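Hydrolase (Thermococcus thioreducens, PDB 6IAH) is a magnesium-binding phosphatase of the haloacid dehalogenase superfamily with diverse substrate specificity, probably including phosphoglycolate. Local coordinates at residues E156-L159 against A160-I163; L205-E208 against N209-K213; N230-L233 against E234-E238. All coordinates share one frame; numbering follows the deposited sequence. Where two conformers were deposited one is given.

Following the chain from the N terminus, interaction 1 comes first, on helix 154-164, then interaction 2 on helix 201-213, and last interaction 3 on helix 229-239. Each lies within one helix, its two segments consecutive, and therefore closes helical turns and no longer loop; the three run in series, without nesting or crossing. Their centres are about 23 to 27 Å apart and no two touch. Helix 154-164 links strands 145-149 and 171-172 of the parallel sheet, helix 201-213 links strands 194-198 and 218-221, and helix 229-239 packs on strands 2-5 and 194-198. Together they sample the helices that flank the sheet of the HAD-type core.

Interaction 1. Residues E156-L159 against A160-I163; sequences EMEL and AERI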
loop_
_atom_site.group_PDB
_atom_site.type_symbol
_atom_site.label_atom_id
_atom_site.label_comp_id
_atom_site.label_asym_id
_atom_site.label_seq_id
_atom_site.Cartn_x
_atom_site.Cartn_y
_atom_site.Cartn_z
ATOM N N GLU A 156 -10.493 -1.226 2.880
ATOM C CA GLU A 156 -9.189 -1.854 3.171
ATOM C C GLU A 156 -8.702 -1.523 4.593
ATOM O O GLU A 156 -7.928 -2.289 5.193
ATOM C CB GLU A 156 -8.154 -1.399 2.153
ATOM C CG GLU A 156 -8.314 -2.092 0.814
ATOM C CD GLU A 156 -7.469 -1.438 -0.238
ATOM O OE1 GLU A 156 -7.022 -0.259 -0.077
ATOM O OE2 GLU A 156 -7.174 -2.169 -1.181
ATOM N N MET A 157 -9.126 -0.362 5.096
ATOM C CA MET A 157 -8.812 0.048 6.432
ATOM C C MET A 157 -9.608 -0.803 7.484
ATOM O O MET A 157 -9.051 -1.202 8.524
ATOM C CB MET A 157 -9.072 1.565 6.591
ATOM C CG MET A 157 -8.484 2.180 7.841
ATOM S SD MET A 157 -6.699 1.812 8.201
ATOM C CE MET A 157 -6.817 1.740 9.944
ATOM N N GLU A 158 -10.880 -1.086 7.196
ATOM C CA GLU A 158 -11.644 -2.032 8.005
ATOM C C GLU A 158 -10.939 -3.395 8.058
ATOM O O GLU A 158 -10.848 -3.995 9.136
ATOM C CB GLU A 158 -13.071 -2.191 7.483
ATOM C CG GLU A 158 -14.031 -2.827 8.483
ATOM C CD GLU A 158 -14.048 -4.337 8.406
ATOM O OE1 GLU A 158 -13.958 -4.861 7.271
ATOM O OE2 GLU A 158 -14.162 -5.000 9.471
ATOM N N LEU A 159 -10.456 -3.875 6.918
ATOM C CA LEU A 159 -9.649 -5.127 6.889
ATOM C C LEU A 159 -8.385 -5.047 7.774
ATOM O O LEU A 159 -8.059 -6.000 8.503
ATOM C CB LEU A 159 -9.227 -5.525 5.455
ATOM C CG LEU A 159 -10.356 -5.725 4.417
ATOM C CD1 LEU A 159 -9.753 -6.031 3.054
ATOM C CD2 LEU A 159 -11.305 -6.807 4.880
ATOM N N ALA A 160 -7.662 -3.926 7.682
ATOM C CA ALA A 160 -6.508 -3.709 8.525
ATOM C C ALA A 160 -6.852 -3.777 10.024
ATOM O O ALA A 160 -6.124 -4.394 10.777
ATOM C CB ALA A 160 -5.872 -2.386 8.206
ATOM N N GLU A 161 -7.941 -3.106 10.421
ATOM C CA GLU A 161 -8.440 -3.236 11.768
ATOM C C GLU A 161 -8.747 -4.669 12.227
ATOM O O GLU A 161 -8.525 -5.008 13.380
ATOM C CB GLU A 161 -9.670 -2.382 11.967
ATOM C CG GLU A 161 -9.320 -0.937 11.863
ATOM C CD GLU A 161 -10.538 -0.043 11.840
ATOM O OE1 GLU A 161 -11.623 -0.487 11.404
ATOM O OE2 GLU A 161 -10.404 1.099 12.289
ATOM N N ARG A 162 -9.192 -5.532 11.317
ATOM C CA ARG A 162 -9.335 -6.953 11.610
ATOM C C ARG A 162 -8.011 -7.628 11.834
ATOM O O ARG A 162 -7.847 -8.414 12.780
ATOM C CB ARG A 162 -10.075 -7.678 10.490
ATOM C CG ARG A 162 -11.526 -7.180 10.329
ATOM C CD ARG A 162 -12.156 -8.082 9.279
ATOM N NE ARG A 162 -13.226 -7.443 8.553
ATOM C CZ ARG A 162 -13.759 -7.980 7.451
ATOM N NH1 ARG A 162 -13.414 -9.181 7.027
ATOM N NH2 ARG A 162 -14.678 -7.349 6.828
ATOM N N ILE A 163 -7.057 -7.312 10.993
ATOM C CA ILE A 163 -5.732 -7.962 11.070
ATOM C C ILE A 163 -5.023 -7.580 12.380
ATOM O O ILE A 163 -4.413 -8.401 13.000
ATOM C CB ILE A 163 -4.864 -7.579 9.841
ATOM C CG1 ILE A 163 -5.439 -8.225 8.571
ATOM C CG2 ILE A 163 -3.395 -8.031 9.984
ATOM C CD1 ILE A 163 -5.068 -7.550 7.310
#
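The backbone from E156-L159 to A160-I163 is regular alpha helix, each amide from A160 to I163 bonding to the carbonyl four residues back; the E161 N bond to M157 O, 2.9 Å, is nearly straight. E158 and R162 make the salt bridge on this turn, at least in one of the two conformers of E158. In that conformer R162 NE meets E158 OE2 at 2.8 Å with an almost linear N-H (178°), on the syn side of the carboxylate and in the guanidinium plane. R162 NH2 comes within 2.6 Å of E158 OE1, but that bond is bent and weak. The carboxylate and guanidinium planes stand 50° apart, a twist that goes with one straight and one bent bond. E158 reaches its partner with CG anti to the backbone N (chi1 -163°) and a bend at chi2, while R162 runs extended from CG to NE.

L159 closes one face of the same guanidinium: its CD2 sits over the centre, 3.7 Å from R162 CZ. R162 NH1 is turned to a second carboxylate, that of E113. On another side of the helix M157 CE approaches E161 CG at 4.1 Å, the M157 side chain lying across that of E161, and E161 OE2 bonds to the amide of F168. A160 and I163 rest on I12 in this beta-alpha-beta crossover helix between strands 145-149 and 171-172, and the A160 side chain is about 6 Å from that of D8, a magnesium ligand. With L159 over its face, E113 beyond and, in this conformer, E158 at its edge, the R162 guanidinium is likely to be held in its rotation and its charge well compensated.

Interaction 2. Residues L205-E208 against N209-K213; sequences LFVE and NYRGK
Backbone bonds join L205 with N209, F206 with Y210, V207 with R211 and E208 with G212 in the alpha-helical pattern. The R211 N to V207 O bond, 2.9 Å at 174°, is nearly straight, whereas Y210 N to F206 O bends to 139°.

Van der Waals contact is made where V207 meets the flat end of R211. V207 CG1 packs over one face of the guanidinium, displaced toward its rim, and is 3.6 Å from R211 NH2. It gets there because CG1 is anti to the backbone N (chi1 177°), directed up the helix toward the next turn. The aliphatic part of E208 joins in loosely, its CG 4.0 Å from R211 NH1. F219 of strand 218-221 touches both V207 and R211, and R211 NE bonds to F217 O. Two residues earlier, on another side of the helix, the N209 amide rests against L205, whose CD1 is 3.6 Å from N209 OD1.

Of the polar ends, N209 ND2 bonds to P180 O, tying the helix to the loop before helix 183-189. An alanine here would remove that donor, is likely to leave P180 O without its partner from this helix, and would take the amide away from L205 CD1. On the buried side of this crossover helix, which joins strands 194-198 and 218-221 in a beta-alpha-beta unit, F206 meets Y196 edge-to-face and Y210 touches W186. The R211 head is thus positioned by a methyl over its face and a carbonyl at NE; E208 OE2 stays 5.2 Å from R211 NH1, too far for a salt bridge, and its attraction is probably weak.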
loop_
_atom_site.group_PDB
_atom_site.type_symbol
_atom_site.label_atom_id
_atom_site.label_comp_id
_atom_site.label_asym_id
_atom_site.label_seq_id
_atom_site.Cartn_x
_atom_site.Cartn_y
_atom_site.Cartn_z
ATOM N N LEU A 205 9.125 12.220 3.225
ATOM C CA LEU A 205 8.777 13.382 2.415
ATOM C C LEU A 205 7.475 14.017 2.829
ATOM O O LEU A 205 7.335 15.298 2.896
ATOM C CB LEU A 205 8.723 12.956 0.939
ATOM C CG LEU A 205 8.232 13.935 -0.101
ATOM C CD1 LEU A 205 8.903 15.328 -0.084
ATOM C CD2 LEU A 205 8.380 13.292 -1.472
ATOM N N PHE A 206 6.477 13.151 3.083
ATOM C CA PHE A 206 5.193 13.594 3.623
ATOM C C PHE A 206 5.380 14.581 4.792
ATOM O O PHE A 206 4.729 15.681 4.893
ATOM C CB PHE A 206 4.410 12.309 4.026
ATOM C CG PHE A 206 3.124 12.506 4.773
ATOM C CD1 PHE A 206 2.168 13.440 4.362
ATOM C CD2 PHE A 206 2.805 11.642 5.832
ATOM C CE1 PHE A 206 0.948 13.533 5.000
ATOM C CE2 PHE A 206 1.561 11.738 6.462
ATOM C CZ PHE A 206 0.661 12.710 6.066
ATOM N N VAL A 207 6.154 14.132 5.763
ATOM C CA VAL A 207 6.382 14.930 6.986
ATOM C C VAL A 207 7.303 16.154 6.681
ATOM O O VAL A 207 7.002 17.270 7.131
ATOM C CB VAL A 207 6.939 14.077 8.145
ATOM C CG1 VAL A 207 7.218 14.916 9.349
ATOM C CG2 VAL A 207 5.957 12.967 8.515
ATOM N N GLU A 208 8.346 15.970 5.872
ATOM C CA GLU A 208 9.094 17.171 5.330
ATOM C C GLU A 208 8.127 18.204 4.736
ATOM O O GLU A 208 8.233 19.408 5.029
ATOM C CB GLU A 208 10.117 16.749 4.302
ATOM C CG GLU A 208 11.339 16.080 4.900
ATOM C CD GLU A 208 12.156 15.193 3.928
ATOM O OE1 GLU A 208 11.934 15.153 2.714
ATOM O OE2 GLU A 208 13.059 14.505 4.394
ATOM N N ASN A 209 7.146 17.743 3.945
ATOM C CA ASN A 209 6.152 18.684 3.398
ATOM C C ASN A 209 5.305 19.356 4.448
ATOM O O ASN A 209 4.859 20.517 4.298
ATOM C CB ASN A 209 5.212 17.994 2.386
ATOM C CG ASN A 209 5.916 17.609 1.092
ATOM O OD1 ASN A 209 6.921 18.214 0.691
ATOM N ND2 ASN A 209 5.408 16.571 0.447
ATOM N N TYR A 210 4.990 18.620 5.503
ATOM C CA TYR A 210 4.180 19.180 6.580
ATOM C C TYR A 210 4.942 20.293 7.305
ATOM O O TYR A 210 4.391 21.387 7.642
ATOM C CB TYR A 210 3.773 18.046 7.586
ATOM C CG TYR A 210 2.822 18.566 8.650
ATOM C CD1 TYR A 210 1.457 18.640 8.420
ATOM C CD2 TYR A 210 3.318 19.005 9.900
ATOM C CE1 TYR A 210 0.578 19.143 9.389
ATOM C CE2 TYR A 210 2.473 19.475 10.885
ATOM C CZ TYR A 210 1.100 19.550 10.630
ATOM O OH TYR A 210 0.255 20.045 11.592
ATOM N N ARG A 211 6.192 19.986 7.575
ATOM C CA ARG A 211 7.131 20.960 8.171
ATOM C C ARG A 211 7.264 22.173 7.271
ATOM O O ARG A 211 7.283 23.294 7.756
ATOM C CB ARG A 211 8.507 20.349 8.397
ATOM C CG ARG A 211 8.574 19.416 9.588
ATOM C CD ARG A 211 9.954 18.837 9.722
ATOM N NE ARG A 211 9.918 17.558 10.417
ATOM C CZ ARG A 211 10.532 16.450 10.033
ATOM N NH1 ARG A 211 11.262 16.398 8.908
ATOM N NH2 ARG A 211 10.432 15.368 10.801
ATOM N N GLY A 212 7.307 21.952 5.957
ATOM C CA GLY A 212 7.377 23.070 5.022
ATOM C C GLY A 212 6.142 23.961 5.045
ATOM O O GLY A 212 6.249 25.179 4.987
ATOM N N LYS A 213 4.973 23.355 5.161
ATOM C CA LYS A 213 3.697 24.079 5.010
ATOM C C LYS A 213 3.064 24.518 6.311
ATOM O O LYS A 213 2.499 25.620 6.391
ATOM C CB LYS A 213 2.692 23.210 4.238
ATOM C CG LYS A 213 1.471 23.972 3.733
ATOM C CD LYS A 213 0.680 23.107 2.775
ATOM C CE LYS A 213 -0.698 23.686 2.518
ATOM N NZ LYS A 213 -0.566 24.775 1.536
#

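Interaction 3. Residues N230-L233 against E234-E238; sequences NEFL and ENALE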
loop_
_atom_site.group_PDB
_atom_site.type_symbol
_atom_site.label_atom_id
_atom_site.label_comp_id
_atom_site.label_asym_id
_atom_site.label_seq_id
_atom_site.Cartn_x
_atom_site.Cartn_y
_atom_site.Cartn_z
ATOM N N ASN A 230 6.573 -1.426 17.709
ATOM C CA ASN A 230 6.313 -1.850 19.102
ATOM C C ASN A 230 7.369 -1.303 20.003
ATOM O O ASN A 230 7.057 -0.861 21.101
ATOM C CB ASN A 230 6.280 -3.401 19.203
ATOM C CG ASN A 230 5.095 -3.983 18.471
ATOM O OD1 ASN A 230 3.971 -3.449 18.559
ATOM N ND2 ASN A 230 5.328 -5.054 17.719
ATOM N N GLU A 231 8.624 -1.323 19.554
ATOM C CA GLU A 231 9.700 -0.716 20.344
ATOM C C GLU A 231 9.442 0.778 20.450
ATOM O O GLU A 231 9.603 1.384 21.514
ATOM C CB GLU A 231 11.051 -0.972 19.704
ATOM C CG GLU A 231 12.222 -0.344 20.436
ATOM C CD GLU A 231 13.517 -0.795 19.794
ATOM O OE1 GLU A 231 13.836 -1.977 19.986
ATOM O OE2 GLU A 231 14.123 -0.039 18.995
ATOM N N PHE A 232 9.033 1.364 19.343
ATOM C CA PHE A 232 8.632 2.757 19.400
ATOM C C PHE A 232 7.564 3.029 20.455
ATOM O O PHE A 232 7.668 3.981 21.282
ATOM C CB PHE A 232 8.176 3.276 18.041
ATOM C CG PHE A 232 7.755 4.713 18.143
ATOM C CD1 PHE A 232 8.727 5.692 18.225
ATOM C CD2 PHE A 232 6.440 5.039 18.403
ATOM C CE1 PHE A 232 8.400 6.995 18.405
ATOM C CE2 PHE A 232 6.103 6.378 18.623
ATOM C CZ PHE A 232 7.088 7.315 18.614
ATOM N N LEU A 233 6.506 2.226 20.445
ATOM C CA LEU A 233 5.397 2.478 21.394
ATOM C C LEU A 233 5.790 2.238 22.839
ATOM O O LEU A 233 5.395 2.980 23.705
ATOM C CB LEU A 233 4.154 1.664 21.072
ATOM C CG LEU A 233 3.383 2.191 19.858
ATOM C CD1 LEU A 233 2.335 1.177 19.466
ATOM C CD2 LEU A 233 2.732 3.569 20.047
ATOM N N GLU A 234 6.616 1.230 23.081
ATOM C CA GLU A 234 7.138 0.993 24.401
ATOM C C GLU A 234 8.020 2.129 24.907
ATOM O O GLU A 234 7.861 2.547 26.034
ATOM C CB GLU A 234 7.972 -0.277 24.388
ATOM C CG GLU A 234 7.125 -1.482 24.375
ATOM C CD GLU A 234 7.960 -2.741 24.251
ATOM O OE1 GLU A 234 9.072 -2.676 23.675
ATOM O OE2 GLU A 234 7.470 -3.772 24.762
ATOM N N ASN A 235 8.916 2.646 24.056
ATOM C CA ASN A 235 9.725 3.810 24.444
ATOM C C ASN A 235 8.838 4.994 24.744
ATOM O O ASN A 235 9.036 5.665 25.731
ATOM C CB ASN A 235 10.693 4.200 23.349
ATOM C CG ASN A 235 11.763 3.159 23.124
ATOM O OD1 ASN A 235 11.947 2.270 23.929
ATOM N ND2 ASN A 235 12.456 3.267 22.018
ATOM N N ALA A 236 7.804 5.198 23.945
ATOM C CA ALA A 236 6.907 6.363 24.163
ATOM C C ALA A 236 6.158 6.272 25.494
ATOM O O ALA A 236 5.988 7.262 26.219
ATOM C CB ALA A 236 5.917 6.494 23.030
ATOM N N LEU A 237 5.713 5.062 25.814
ATOM C CA LEU A 237 4.961 4.831 27.026
ATOM C C LEU A 237 5.865 4.924 28.269
ATOM O O LEU A 237 5.438 5.394 29.324
ATOM C CB LEU A 237 4.304 3.423 26.978
ATOM C CG LEU A 237 3.071 3.367 26.082
ATOM C CD1 LEU A 237 2.786 1.947 25.656
ATOM C CD2 LEU A 237 1.892 4.019 26.783
ATOM N N GLU A 238 7.047 4.347 28.148
ATOM C CA GLU A 238 7.988 4.291 29.241
ATOM C C GLU A 238 8.730 5.580 29.499
ATOM O O GLU A 238 9.247 5.760 30.603
ATOM C CB GLU A 238 8.986 3.151 28.991
ATOM C CG GLU A 238 8.227 1.815 29.063
ATOM C CD GLU A 238 9.118 0.613 28.813
ATOM O OE1 GLU A 238 10.277 0.791 28.458
ATOM O OE2 GLU A 238 8.643 -0.515 29.015
#
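Helix 229-239, the last helix of the chain, packs on the parallel sheet of the HAD core, and residues N230-L233 and E234-E238 form successive turns of it. Four backbone bonds span them, from E234 N to N230 O (2.9 Å) through to L237 N and L233 O (3.0 Å), with N-H angles from 153° to 169°. The E231 and N235 side chains run alongside each other in one direction, their carboxylate and amide planes 24° apart, and E231 CG is 3.9 Å from N235 ND2. E231 OE2 itself bonds to the amide of K227, and the E231 side chain comes within about 4 Å of a bound magnesium ion.

On the sheet side, F232 CE2 and A236 CB meet at 4.4 Å, the methyl oblique to the ring. The F232 side chain touches I3, V195 and I197. L233 touches I3 and F5. The N230 amide is gripped at both ends, by I131 O and R133 N, and E234 makes a salt bridge with R133; its CG passes 3.3 Å from N230 O. Apolar residues against the strands, with N230, E231 and E234 tied to neighbouring loop residues, make this an amphipathic helix, typical of the three-layered Rossmann-like HAD core.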